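Long-range contacts in methyltransferase-like protein (Saccharopolyspora spinosa, PDB 4PNE), which catalyses a [4+2] cycloaddition in spinosyn biosynthesis on a fold like that of the S-adenosylmethionine-dependent methyltransferases, and here holds S-adenosyl-L-homocysteine: residues H61-E66 against A76-T81; G69-W73 against Y249-F254; L45-L49 against Y269-V273; F254-A259 against W276-C281. All blocks are in the same frame, centred on the assembly; numbering follows the deposited sequence.

Contact 1. Residues H61-E66 against A76-T81; sequences HHGYWE and AADRLT. With SAH (S-adenosyl-L-homocysteine), chain C.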
loop_
_atom_site.group_PDB
_atom_site.type_symbol
_atom_site.label_atom_id
_atom_site.label_comp_id
_atom_site.label_asym_id
_atom_site.label_seq_id
_atom_site.Cartn_x
_atom_site.Cartn_y
_atom_site.Cartn_z
ATOM N N HIS A 61 0.637 -1.762 -5.694
ATOM C CA HIS A 61 -0.428 -0.774 -5.594
ATOM C C HIS A 61 -0.863 -0.386 -7.014
ATOM O O HIS A 61 -0.171 -0.689 -7.997
ATOM C CB HIS A 61 0.025 0.432 -4.753
ATOM C CG HIS A 61 1.180 1.204 -5.322
ATOM N ND1 HIS A 61 2.376 1.318 -4.642
ATOM C CD2 HIS A 61 1.331 1.908 -6.470
ATOM C CE1 HIS A 61 3.212 2.058 -5.353
ATOM N NE2 HIS A 61 2.602 2.433 -6.463
ATOM N N HIS A 62 -2.022 0.247 -7.109
ATOM C CA HIS A 62 -2.615 0.630 -8.395
ATOM C C HIS A 62 -1.756 1.645 -9.134
ATOM O O HIS A 62 -1.042 2.455 -8.514
ATOM C CB HIS A 62 -3.998 1.226 -8.171
ATOM C CG HIS A 62 -5.085 0.208 -8.025
ATOM N ND1 HIS A 62 -4.914 -0.998 -7.374
ATOM C CD2 HIS A 62 -6.371 0.233 -8.438
ATOM C CE1 HIS A 62 -6.039 -1.688 -7.438
ATOM N NE2 HIS A 62 -6.947 -0.957 -8.064
ATOM N N GLY A 63 -1.856 1.651 -10.447
ATOM C CA GLY A 63 -1.219 2.680 -11.243
ATOM C C GLY A 63 -2.077 3.931 -11.325
ATOM O O GLY A 63 -3.308 3.875 -11.184
ATOM N N TYR A 64 -1.416 5.036 -11.631
ATOM C CA TYR A 64 -2.044 6.332 -11.867
ATOM C C TYR A 64 -1.631 6.803 -13.252
ATOM O O TYR A 64 -0.438 6.928 -13.552
ATOM C CB TYR A 64 -1.606 7.321 -10.776
ATOM C CG TYR A 64 -2.070 8.748 -10.872
ATOM C CD1 TYR A 64 -1.511 9.623 -11.786
ATOM C CD2 TYR A 64 -3.044 9.226 -10.023
ATOM C CE1 TYR A 64 -1.911 10.936 -11.857
ATOM C CE2 TYR A 64 -3.462 10.547 -10.075
ATOM C CZ TYR A 64 -2.895 11.397 -11.001
ATOM O OH TYR A 64 -3.299 12.706 -11.055
ATOM N N TRP A 65 -2.628 7.010 -14.115
ATOM C CA TRP A 65 -2.409 7.403 -15.489
ATOM C C TRP A 65 -2.815 8.849 -15.734
ATOM O O TRP A 65 -3.765 9.355 -15.152
ATOM C CB TRP A 65 -3.201 6.502 -16.430
ATOM C CG TRP A 65 -2.617 5.172 -16.696
ATOM C CD1 TRP A 65 -1.865 4.826 -17.768
ATOM C CD2 TRP A 65 -2.777 3.978 -15.908
ATOM N NE1 TRP A 65 -1.538 3.494 -17.710
ATOM C CE2 TRP A 65 -2.096 2.943 -16.583
ATOM C CE3 TRP A 65 -3.441 3.678 -14.716
ATOM C CZ2 TRP A 65 -2.030 1.646 -16.090
ATOM C CZ3 TRP A 65 -3.379 2.380 -14.224
ATOM C CH2 TRP A 65 -2.710 1.370 -14.930
ATOM N N GLU A 66 -2.090 9.486 -16.646
ATOM C CA GLU A 66 -2.389 10.846 -17.093
ATOM C C GLU A 66 -3.293 10.919 -18.323
ATOM O O GLU A 66 -3.875 11.962 -18.622
ATOM C CB GLU A 66 -1.094 11.576 -17.393
ATOM C CG GLU A 66 -0.122 11.591 -16.229
ATOM C CD GLU A 66 -0.568 12.510 -15.112
ATOM O OE1 GLU A 66 -1.624 13.168 -15.250
ATOM O OE2 GLU A 66 0.138 12.573 -14.078
ATOM N N ALA A 76 2.821 3.239 -14.351
ATOM C CA ALA A 76 1.759 4.003 -13.697
ATOM C C ALA A 76 1.825 3.859 -12.172
ATOM O O ALA A 76 1.571 4.820 -11.430
ATOM C CB ALA A 76 0.403 3.564 -14.199
ATOM N N ALA A 77 2.214 2.686 -11.699
ATOM C CA ALA A 77 2.440 2.501 -10.274
ATOM C C ALA A 77 3.594 3.376 -9.797
ATOM O O ALA A 77 3.541 3.962 -8.709
ATOM C CB ALA A 77 2.705 1.035 -9.950
ATOM N N ASP A 78 4.626 3.534 -10.624
ATOM C CA ASP A 78 5.749 4.395 -10.232
ATOM C C ASP A 78 5.278 5.863 -10.148
ATOM O O ASP A 78 5.763 6.640 -9.328
ATOM C CB ASP A 78 6.920 4.265 -11.210
ATOM C CG ASP A 78 7.733 2.988 -11.016
ATOM O OD1 ASP A 78 7.627 2.341 -9.947
ATOM O OD2 ASP A 78 8.486 2.639 -11.958
ATOM N N ARG A 79 4.329 6.252 -11.001
ATOM C CA ARG A 79 3.790 7.604 -10.963
ATOM C C ARG A 79 3.071 7.829 -9.646
ATOM O O ARG A 79 3.193 8.898 -9.028
ATOM C CB ARG A 79 2.846 7.819 -12.144
ATOM C CG ARG A 79 2.156 9.152 -12.173
ATOM C CD ARG A 79 3.141 10.272 -12.283
ATOM N NE ARG A 79 2.430 11.541 -12.443
ATOM C CZ ARG A 79 2.764 12.690 -11.863
ATOM N NH1 ARG A 79 3.829 12.773 -11.066
ATOM N NH2 ARG A 79 2.025 13.770 -12.094
ATOM N N LEU A 80 2.302 6.851 -9.215
ATOM C CA LEU A 80 1.602 6.971 -7.953
ATOM C C LEU A 80 2.611 7.123 -6.828
ATOM O O LEU A 80 2.483 7.999 -5.968
ATOM C CB LEU A 80 0.688 5.788 -7.717
ATOM C CG LEU A 80 -0.117 5.941 -6.418
ATOM C CD1 LEU A 80 -1.091 7.143 -6.458
ATOM C CD2 LEU A 80 -0.901 4.717 -6.140
ATOM N N THR A 81 3.634 6.299 -6.834
ATOM C CA THR A 81 4.685 6.414 -5.826
ATOM C C THR A 81 5.248 7.831 -5.763
ATOM O O THR A 81 5.418 8.402 -4.665
ATOM C CB THR A 81 5.814 5.399 -6.108
ATOM O OG1 THR A 81 5.309 4.075 -5.900
ATOM C CG2 THR A 81 7.027 5.595 -5.165
HETATM N N SAH C . 3.011 -0.323 0.162
HETATM C CA SAH C . 3.450 -1.425 -0.699
HETATM C CB SAH C . 2.677 -2.725 -0.499
HETATM C CG SAH C . 1.173 -2.665 -0.406
HETATM S SD SAH C . 0.470 -4.320 -0.358
HETATM C C SAH C . 3.373 -0.992 -2.137
HETATM O O SAH C . 3.963 -1.631 -2.989
HETATM O OXT SAH C . 2.790 0.058 -2.424
HETATM C "C5'" SAH C . 0.014 -4.331 1.395
HETATM C "C4'" SAH C . 1.203 -4.427 2.340
HETATM O "O4'" SAH C . 0.769 -4.200 3.675
HETATM C "C3'" SAH C . 1.877 -5.788 2.358
HETATM O "O3'" SAH C . 3.268 -5.532 2.298
HETATM C "C2'" SAH C . 1.452 -6.390 3.688
HETATM O "O2'" SAH C . 2.319 -7.367 4.261
HETATM C "C1'" SAH C . 1.345 -5.134 4.550
HETATM N N9 SAH C . 0.543 -5.346 5.770
HETATM C C8 SAH C . -0.685 -5.900 5.931
HETATM N N7 SAH C . -1.004 -5.927 7.245
HETATM C C5 SAH C . 0.034 -5.403 7.926
HETATM C C6 SAH C . 0.270 -5.200 9.269
HETATM N N6 SAH C . -0.628 -5.520 10.189
HETATM N N1 SAH C . 1.425 -4.622 9.655
HETATM C C2 SAH C . 2.384 -4.254 8.733
HETATM N N3 SAH C . 2.182 -4.494 7.404
HETATM C C4 SAH C . 1.007 -5.034 7.012
#
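The imidazole of His61 is gripped at two points of its edge, while the indole of Trp65 takes the methyl of Ala76 over one face, 3.5 Å from CB to the centre of the six-membered ring, a CH-pi contact close to the ring normal. On His61, ND1 donates to the carboxylate atom OXT of S-adenosyl-L-homocysteine at 2.6 Å, and NE2 donates to Ala77 O at 2.9 Å, nearly straight at 171°. With both ring nitrogens engaged, the plane of the imidazole is fixed; CG sits between backbone N and carbonyl carbon (chi1 63°), which turns the ring toward helix 73-88. In this methyltransferase-like fold, the loop before that helix reaches the cofactor pocket through a histidine whose other nitrogen the helix backbone positions. Tyr64 N donates to Ala76 O at 3.0 Å, and Leu80 N bonds the same oxygen from the opposite face of its carbonyl plane. At the outer end Arg79 meets Glu66 side-on: NE and NH2 both reach OE2, each at 3.0 Å, with the oxygen in the guanidinium plane. Glu66 OE1 turns to a second salt bridge, with Arg246. The aliphatic part of Arg79 runs alongside the Tyr64 ring, CG to CD1 3.7 Å.

Contact 2. Residues G69-W73 against Y249-F254; sequences GRASW and YFMPQF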
loop_
_atom_site.group_PDB
_atom_site.type_symbol
_atom_site.label_atom_id
_atom_site.label_comp_id
_atom_site.label_asym_id
_atom_site.label_seq_id
_atom_site.Cartn_x
_atom_site.Cartn_y
_atom_site.Cartn_z
ATOM N N GLY A 69 -4.767 5.252 -20.329
ATOM C CA GLY A 69 -4.212 3.950 -19.979
ATOM C C GLY A 69 -3.004 3.484 -20.755
ATOM O O GLY A 69 -2.719 2.284 -20.777
ATOM N N ARG A 70 -2.296 4.399 -21.415
ATOM C CA ARG A 70 -1.235 4.017 -22.355
ATOM C C ARG A 70 -0.020 3.355 -21.661
ATOM O O ARG A 70 0.460 2.297 -22.091
ATOM C CB ARG A 70 -0.785 5.248 -23.152
ATOM C CG ARG A 70 -1.934 5.934 -23.914
ATOM C CD ARG A 70 -2.454 5.138 -25.106
ATOM N NE ARG A 70 -1.486 5.043 -26.197
ATOM C CZ ARG A 70 -1.376 5.930 -27.186
ATOM N NH1 ARG A 70 -2.190 6.983 -27.253
ATOM N NH2 ARG A 70 -0.460 5.754 -28.130
ATOM N N ALA A 71 0.463 3.975 -20.587
ATOM C CA ALA A 71 1.623 3.449 -19.852
ATOM C C ALA A 71 1.354 2.064 -19.295
ATOM O O ALA A 71 0.221 1.726 -19.008
ATOM C CB ALA A 71 1.994 4.387 -18.729
ATOM N N SER A 72 2.409 1.271 -19.132
ATOM C CA SER A 72 2.305 0.000 -18.427
ATOM C C SER A 72 1.855 0.204 -16.999
ATOM O O SER A 72 2.125 1.284 -16.416
ATOM C CB SER A 72 3.650 -0.705 -18.409
ATOM O OG SER A 72 4.580 -0.016 -17.585
ATOM N N TRP A 73 1.237 -0.807 -16.385
ATOM C CA TRP A 73 0.817 -0.639 -15.013
ATOM C C TRP A 73 2.023 -0.395 -14.101
ATOM O O TRP A 73 1.924 0.393 -13.168
ATOM C CB TRP A 73 -0.017 -1.812 -14.493
ATOM C CG TRP A 73 0.682 -3.113 -14.263
ATOM C CD1 TRP A 73 0.755 -4.148 -15.120
ATOM C CD2 TRP A 73 1.362 -3.530 -13.061
ATOM N NE1 TRP A 73 1.462 -5.194 -14.546
ATOM C CE2 TRP A 73 1.847 -4.827 -13.286
ATOM C CE3 TRP A 73 1.633 -2.913 -11.842
ATOM C CZ2 TRP A 73 2.563 -5.534 -12.319
ATOM C CZ3 TRP A 73 2.356 -3.618 -10.892
ATOM C CH2 TRP A 73 2.816 -4.903 -11.140
ATOM N N TYR A 249 -7.691 2.178 -15.045
ATOM C CA TYR A 249 -7.031 1.292 -15.991
ATOM C C TYR A 249 -6.346 0.129 -15.320
ATOM O O TYR A 249 -6.033 -0.878 -15.987
ATOM C CB TYR A 249 -6.034 2.079 -16.824
ATOM C CG TYR A 249 -6.714 3.248 -17.501
ATOM C CD1 TYR A 249 -6.659 4.531 -16.964
ATOM C CD2 TYR A 249 -7.461 3.052 -18.651
ATOM C CE1 TYR A 249 -7.317 5.582 -17.568
ATOM C CE2 TYR A 249 -8.114 4.092 -19.256
ATOM C CZ TYR A 249 -8.043 5.350 -18.716
ATOM O OH TYR A 249 -8.717 6.366 -19.358
ATOM N N PHE A 250 -6.127 0.211 -14.008
ATOM C CA PHE A 250 -5.297 -0.805 -13.370
ATOM C C PHE A 250 -5.877 -2.213 -13.418
ATOM O O PHE A 250 -5.185 -3.152 -13.870
ATOM C CB PHE A 250 -4.972 -0.463 -11.897
ATOM C CG PHE A 250 -4.110 -1.519 -11.245
ATOM C CD1 PHE A 250 -4.682 -2.466 -10.426
ATOM C CD2 PHE A 250 -2.781 -1.623 -11.548
ATOM C CE1 PHE A 250 -3.917 -3.492 -9.892
ATOM C CE2 PHE A 250 -2.030 -2.651 -11.032
ATOM C CZ PHE A 250 -2.604 -3.570 -10.207
ATOM N N MET A 251 -7.086 -2.417 -12.917
ATOM C CA MET A 251 -7.587 -3.791 -12.829
ATOM C C MET A 251 -7.653 -4.461 -14.206
ATOM O O MET A 251 -7.210 -5.601 -14.338
ATOM C CB MET A 251 -8.943 -3.873 -12.146
ATOM C CG MET A 251 -8.913 -3.600 -10.656
ATOM S SD MET A 251 -7.873 -4.695 -9.718
ATOM C CE MET A 251 -8.659 -6.290 -9.961
ATOM N N PRO A 252 -8.162 -3.782 -15.231
ATOM C CA PRO A 252 -8.207 -4.485 -16.521
ATOM C C PRO A 252 -6.809 -4.837 -17.006
ATOM O O PRO A 252 -6.596 -5.956 -17.513
ATOM C CB PRO A 252 -8.881 -3.471 -17.466
ATOM C CG PRO A 252 -9.520 -2.487 -16.589
ATOM C CD PRO A 252 -8.812 -2.464 -15.286
ATOM N N GLN A 253 -5.849 -3.931 -16.838
ATOM C CA GLN A 253 -4.526 -4.154 -17.397
ATOM C C GLN A 253 -3.791 -5.203 -16.582
ATOM O O GLN A 253 -3.161 -6.110 -17.159
ATOM C CB GLN A 253 -3.704 -2.864 -17.481
ATOM C CG GLN A 253 -4.271 -1.884 -18.506
ATOM C CD GLN A 253 -3.313 -0.779 -18.945
ATOM O OE1 GLN A 253 -2.108 -0.821 -18.694
ATOM N NE2 GLN A 253 -3.867 0.228 -19.620
ATOM N N PHE A 254 -3.885 -5.142 -15.262
ATOM C CA PHE A 254 -3.211 -6.149 -14.450
ATOM C C PHE A 254 -3.813 -7.535 -14.684
ATOM O O PHE A 254 -3.068 -8.509 -14.770
ATOM C CB PHE A 254 -3.269 -5.786 -12.965
ATOM C CG PHE A 254 -2.554 -6.769 -12.091
ATOM C CD1 PHE A 254 -1.191 -6.723 -11.991
ATOM C CD2 PHE A 254 -3.251 -7.750 -11.405
ATOM C CE1 PHE A 254 -0.500 -7.655 -11.228
ATOM C CE2 PHE A 254 -2.573 -8.687 -10.631
ATOM C CZ PHE A 254 -1.215 -8.631 -10.539
HETATM O O HOH W 1 -0.779 -0.076 -21.046
HETATM O O HOH W 2 -0.158 -2.591 -18.391
#
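Polar bonding gathers on the side chain of Gln253, whose NE2 donates to Gly69 O at 2.6 Å. NE2 lies in the carbonyl plane of Gly69, on a lone pair of O, and Gly69 O lies close to the Gln253 amide plane, so both flat groups are well aligned. The chain runs extended beyond CG (chi2 -163°), which carries the amide across to the loop. At its other end, Gln253 OE1 accepts from water 2 at 2.7 Å, and that water accepts in turn from Trp73 N. Water 1 lies 2.8 Å from Gln253 OE1, with more acceptors around it than it has protons. One glutamine therefore ties the loop at Gly69 to the first residue of helix 73-88, for which Ser72 is the N-cap. This places the contact where the loop leading into that helix meets the start of helix 250-260, which comes after strand 236-242 and the short helix 244-247. The aromatic contacts form a cluster of Trp73, Phe250 and Phe254. Phe254 puts its edge to the face of the Trp73 indole, planes at 82° and centroids 5.3 Å apart, a T-shaped pair. Phe250 turns its edge to the same indole, but offset, CE2 lying 3.8 Å from Trp73 CE3. A CH-pi contact completes the set: Gly69 CA lies over the face of the Tyr249 ring, 3.7 Å from its centre. The Tyr249 ring also meets Trp65 edge-to-face.

Contact 3. Residues L45-L49 against Y269-V273; sequences LVTPL and YGPAV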
loop_
_atom_site.group_PDB
_atom_site.type_symbol
_atom_site.label_atom_id
_atom_site.label_comp_id
_atom_site.label_asym_id
_atom_site.label_seq_id
_atom_site.Cartn_x
_atom_site.Cartn_y
_atom_site.Cartn_z
ATOM N N LEU A 45 2.897 -16.511 0.139
ATOM C CA LEU A 45 2.460 -17.404 -0.914
ATOM C C LEU A 45 2.343 -16.736 -2.272
ATOM O O LEU A 45 2.725 -17.335 -3.264
ATOM C CB LEU A 45 1.120 -18.038 -0.548
ATOM C CG LEU A 45 1.179 -19.043 0.592
ATOM C CD1 LEU A 45 -0.237 -19.469 0.996
ATOM C CD2 LEU A 45 2.030 -20.231 0.202
ATOM N N VAL A 46 1.812 -15.520 -2.325
ATOM C CA VAL A 46 1.493 -14.874 -3.596
ATOM C C VAL A 46 2.677 -14.103 -4.174
ATOM O O VAL A 46 2.724 -13.828 -5.361
ATOM C CB VAL A 46 0.273 -13.912 -3.445
ATOM C CG1 VAL A 46 0.669 -12.613 -2.826
ATOM C CG2 VAL A 46 -0.350 -13.638 -4.806
ATOM N N THR A 47 3.679 -13.814 -3.352
ATOM C CA THR A 47 4.815 -13.025 -3.826
ATOM C C THR A 47 5.498 -13.529 -5.085
ATOM O O THR A 47 5.721 -12.726 -6.010
ATOM C CB THR A 47 5.881 -12.926 -2.716
ATOM O OG1 THR A 47 5.440 -11.970 -1.769
ATOM C CG2 THR A 47 7.224 -12.465 -3.265
ATOM N N PRO A 48 5.846 -14.828 -5.143
ATOM C CA PRO A 48 6.501 -15.321 -6.360
ATOM C C PRO A 48 5.626 -15.120 -7.619
ATOM O O PRO A 48 6.153 -14.851 -8.687
ATOM C CB PRO A 48 6.714 -16.812 -6.074
ATOM C CG PRO A 48 6.606 -16.956 -4.618
ATOM C CD PRO A 48 5.666 -15.893 -4.148
ATOM N N LEU A 49 4.310 -15.225 -7.476
ATOM C CA LEU A 49 3.397 -15.020 -8.599
ATOM C C LEU A 49 3.417 -13.558 -9.017
ATOM O O LEU A 49 3.542 -13.261 -10.206
ATOM C CB LEU A 49 1.958 -15.455 -8.238
ATOM C CG LEU A 49 0.900 -15.221 -9.320
ATOM C CD1 LEU A 49 1.303 -15.714 -10.702
ATOM C CD2 LEU A 49 -0.436 -15.843 -8.909
ATOM N N TYR A 269 1.311 -22.509 -7.137
ATOM C CA TYR A 269 1.357 -21.529 -6.035
ATOM C C TYR A 269 0.372 -21.846 -4.903
ATOM O O TYR A 269 0.377 -21.197 -3.855
ATOM C CB TYR A 269 1.089 -20.108 -6.554
ATOM C CG TYR A 269 2.123 -19.592 -7.532
ATOM C CD1 TYR A 269 3.382 -19.205 -7.106
ATOM C CD2 TYR A 269 1.827 -19.452 -8.875
ATOM C CE1 TYR A 269 4.334 -18.726 -8.008
ATOM C CE2 TYR A 269 2.764 -18.970 -9.776
ATOM C CZ TYR A 269 4.016 -18.601 -9.338
ATOM O OH TYR A 269 4.944 -18.114 -10.239
ATOM N N GLY A 270 -0.483 -22.830 -5.123
ATOM C CA GLY A 270 -1.436 -23.249 -4.121
ATOM C C GLY A 270 -2.834 -22.773 -4.422
ATOM O O GLY A 270 -3.037 -21.863 -5.238
ATOM N N PRO A 271 -3.822 -23.383 -3.762
ATOM C CA PRO A 271 -5.199 -23.011 -4.078
ATOM C C PRO A 271 -5.581 -21.611 -3.595
ATOM O O PRO A 271 -6.401 -20.990 -4.254
ATOM C CB PRO A 271 -6.024 -24.083 -3.354
ATOM C CG PRO A 271 -5.130 -24.555 -2.239
ATOM C CD PRO A 271 -3.747 -24.497 -2.800
ATOM N N ALA A 272 -4.983 -21.110 -2.514
ATOM C CA ALA A 272 -5.355 -19.796 -2.015
ATOM C C ALA A 272 -5.030 -18.764 -3.076
ATOM O O ALA A 272 -5.841 -17.887 -3.392
ATOM C CB ALA A 272 -4.625 -19.475 -0.712
ATOM N N VAL A 273 -3.828 -18.881 -3.615
ATOM C CA VAL A 273 -3.361 -17.999 -4.657
ATOM C C VAL A 273 -4.229 -18.140 -5.901
ATOM O O VAL A 273 -4.593 -17.130 -6.505
ATOM C CB VAL A 273 -1.891 -18.283 -4.980
ATOM C CG1 VAL A 273 -1.415 -17.465 -6.183
ATOM C CG2 VAL A 273 -1.026 -17.974 -3.755
#
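Leu45 and Tyr269 have their CA atoms 6.7 Å apart, and Val46 and Val273 5.9 Å, where helix 36-54, kinked at Pro48 and Leu49, passes the turn that joins helix 265-269 to helix 271-281. No hydrogen bond crosses; the contact is apolar packing, partly of side chain on backbone. Leu49 lies over one face of the Tyr269 phenol, with CB 3.8 Å from the ring centre and only 7° off the ring normal, a CH-pi contact, and Leu49 CD1 reaches 3.7 Å from Tyr269 CE2. Pro48 meets the ring at its edge, CB lying 3.6 Å from Tyr269 CE1. Leu49 CG stands opposite the backbone N (chi1 177°), which sends its branch on past Tyr269 to Val273, where Leu49 CD2 comes within 3.3 Å of Val273 CG1, tighter than usual for two methyls. The Leu49 and Val273 side chains slide past each other in opposite directions. The second methyl of Val273, CG2, packs on Leu45 CB at 3.9 Å. Gly270, with positive phi, follows helix 265-269 and is the N-cap of helix 271-281; Tyr269 and Val273 both face helix 36-54. Helix 265-269 adds Ile265, which touches both Leu49 and Val273, while Thr47 points away to Val126, Gln127 and Ile130 of helix 125-138, so that helix 36-54 lies between helix 125-138 and the pair 265-269 and 271-281.

Contact 4. Residues F254-A259 against W276-C281; sequences FAEELA and WAAAVC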
loop_
_atom_site.group_PDB
_atom_site.type_symbol
_atom_site.label_atom_id
_atom_site.label_comp_id
_atom_site.label_asym_id
_atom_site.label_seq_id
_atom_site.Cartn_x
_atom_site.Cartn_y
_atom_site.Cartn_z
ATOM N N PHE A 254 -3.885 -5.142 -15.262
ATOM C CA PHE A 254 -3.211 -6.149 -14.450
ATOM C C PHE A 254 -3.813 -7.535 -14.684
ATOM O O PHE A 254 -3.068 -8.509 -14.770
ATOM C CB PHE A 254 -3.269 -5.786 -12.965
ATOM C CG PHE A 254 -2.554 -6.769 -12.091
ATOM C CD1 PHE A 254 -1.191 -6.723 -11.991
ATOM C CD2 PHE A 254 -3.251 -7.750 -11.405
ATOM C CE1 PHE A 254 -0.500 -7.655 -11.228
ATOM C CE2 PHE A 254 -2.573 -8.687 -10.631
ATOM C CZ PHE A 254 -1.215 -8.631 -10.539
ATOM N N ALA A 255 -5.132 -7.627 -14.846
ATOM C CA ALA A 255 -5.799 -8.904 -15.095
ATOM C C ALA A 255 -5.299 -9.526 -16.383
ATOM O O ALA A 255 -5.066 -10.731 -16.446
ATOM C CB ALA A 255 -7.312 -8.735 -15.149
ATOM N N GLU A 256 -5.156 -8.710 -17.419
ATOM C CA GLU A 256 -4.624 -9.221 -18.665
ATOM C C GLU A 256 -3.196 -9.762 -18.469
ATOM O O GLU A 256 -2.864 -10.858 -18.943
ATOM C CB GLU A 256 -4.667 -8.142 -19.737
ATOM C CG GLU A 256 -3.889 -8.526 -20.964
ATOM C CD GLU A 256 -4.216 -7.679 -22.163
ATOM O OE1 GLU A 256 -5.015 -6.720 -22.040
ATOM O OE2 GLU A 256 -3.644 -7.967 -23.229
ATOM N N GLU A 257 -2.358 -9.028 -17.731
ATOM C CA GLU A 257 -0.994 -9.498 -17.438
ATOM C C GLU A 257 -0.970 -10.818 -16.677
ATOM O O GLU A 257 -0.138 -11.702 -16.938
ATOM C CB GLU A 257 -0.231 -8.440 -16.624
ATOM C CG GLU A 257 -0.070 -7.138 -17.334
ATOM C CD GLU A 257 0.733 -7.280 -18.606
ATOM O OE1 GLU A 257 1.901 -7.734 -18.513
ATOM O OE2 GLU A 257 0.185 -6.966 -19.690
ATOM N N LEU A 258 -1.854 -10.923 -15.696
ATOM C CA LEU A 258 -1.993 -12.077 -14.839
ATOM C C LEU A 258 -2.427 -13.258 -15.657
ATOM O O LEU A 258 -1.859 -14.344 -15.530
ATOM C CB LEU A 258 -2.987 -11.788 -13.724
ATOM C CG LEU A 258 -3.289 -12.929 -12.736
ATOM C CD1 LEU A 258 -2.021 -13.479 -12.063
ATOM C CD2 LEU A 258 -4.275 -12.478 -11.670
ATOM N N ALA A 259 -3.365 -13.035 -16.564
ATOM C CA ALA A 259 -3.924 -14.130 -17.373
ATOM C C ALA A 259 -2.859 -14.796 -18.199
ATOM O O ALA A 259 -2.892 -15.994 -18.397
ATOM C CB ALA A 259 -4.996 -13.615 -18.252
ATOM N N TRP A 276 -7.479 -16.209 -5.384
ATOM C CA TRP A 276 -7.257 -14.772 -5.498
ATOM C C TRP A 276 -7.087 -14.382 -6.982
ATOM O O TRP A 276 -7.645 -13.375 -7.443
ATOM C CB TRP A 276 -6.026 -14.346 -4.699
ATOM C CG TRP A 276 -5.608 -12.953 -5.031
ATOM C CD1 TRP A 276 -6.129 -11.790 -4.529
ATOM C CD2 TRP A 276 -4.593 -12.570 -5.960
ATOM N NE1 TRP A 276 -5.500 -10.712 -5.101
ATOM C CE2 TRP A 276 -4.558 -11.162 -5.983
ATOM C CE3 TRP A 276 -3.717 -13.282 -6.775
ATOM C CZ2 TRP A 276 -3.662 -10.453 -6.781
ATOM C CZ3 TRP A 276 -2.836 -12.586 -7.569
ATOM C CH2 TRP A 276 -2.825 -11.185 -7.575
ATOM N N ALA A 277 -6.317 -15.184 -7.716
ATOM C CA ALA A 277 -6.067 -14.927 -9.142
ATOM C C ALA A 277 -7.376 -14.949 -9.928
ATOM O O ALA A 277 -7.622 -14.105 -10.796
ATOM C CB ALA A 277 -5.105 -15.953 -9.713
ATOM N N ALA A 278 -8.239 -15.898 -9.602
ATOM C CA ALA A 278 -9.525 -16.007 -10.272
ATOM C C ALA A 278 -10.385 -14.742 -10.022
ATOM O O ALA A 278 -11.025 -14.233 -10.941
ATOM C CB ALA A 278 -10.243 -17.254 -9.797
ATOM N N ALA A 279 -10.342 -14.214 -8.798
ATOM C CA ALA A 279 -11.065 -12.993 -8.417
ATOM C C ALA A 279 -10.586 -11.747 -9.180
ATOM O O ALA A 279 -11.398 -10.947 -9.669
ATOM C CB ALA A 279 -10.938 -12.776 -6.922
ATOM N N VAL A 280 -9.268 -11.592 -9.312
ATOM C CA VAL A 280 -8.713 -10.484 -10.080
ATOM C C VAL A 280 -9.190 -10.592 -11.522
ATOM O O VAL A 280 -9.648 -9.617 -12.114
ATOM C CB VAL A 280 -7.167 -10.471 -10.010
ATOM C CG1 VAL A 280 -6.552 -9.482 -10.983
ATOM C CG2 VAL A 280 -6.725 -10.180 -8.591
ATOM N N CYS A 281 -9.136 -11.785 -12.093
ATOM C CA CYS A 281 -9.545 -11.898 -13.486
ATOM C C CYS A 281 -11.058 -11.743 -13.662
ATOM O O CYS A 281 -11.519 -11.492 -14.767
ATOM C CB CYS A 281 -9.060 -13.221 -14.058
ATOM S SG CYS A 281 -7.262 -13.179 -14.384
#
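Leu258 presses its CD2 methyl into a hole of helix 271-281 lined by Trp276, Ala277, Val280 and Cys281, a knob-into-hole fit between two helix segments whose axes come within 9.4 Å and cross at 134° between their N-to-C directions, steeply inclined rather than antiparallel. Leu258 CD2 lies 3.8 Å from Val280 CG1, and CG opposite the backbone N (chi1 178°) aims the leucine across the interface. Beside it the edge of the Phe254 ring receives Val280 CG1 in its plane, 3.8 Å from Phe254 CD2, and Phe254 CE2 meets Trp276 CH2 at 4.0 Å. Ala255 belongs to this close part too, its CA only 5.1 Å from Cys281 CA. The looser side lies at Ala259 and Cys281, both partly exposed, with Ala259 N 4.5 Å from Cys281 SG. Glu256 points away from the partner helix. Val53 of helix 36-54 touches both Phe254 and Leu258. With no hydrogen bond or charge pair crossing, the two helices are held by the fit of their apolar surfaces.

How the contacts relate
Contact 1 is the one that reaches the ligand, through His61 and the S-adenosyl-L-homocysteine carboxylate. Contact 2 lies beside it, centres 9 Å apart: Trp65 NE1 donates to Ala71 O, at 2.8 Å, and His62 packs on Phe250. Contact 2 passes into contact 4 along helix 250-260, where Phe254 belongs to both; the centres are 12 Å apart. Contact 4 in turn meets contact 3 on helix 271-281, Val46 CG2 lying 3.9 Å from Trp276 CZ3. Contacts 1 and 3 do not touch, at about 11 Å between nearest atoms, yet the Val46 side chain is still about 9 Å from the ligand.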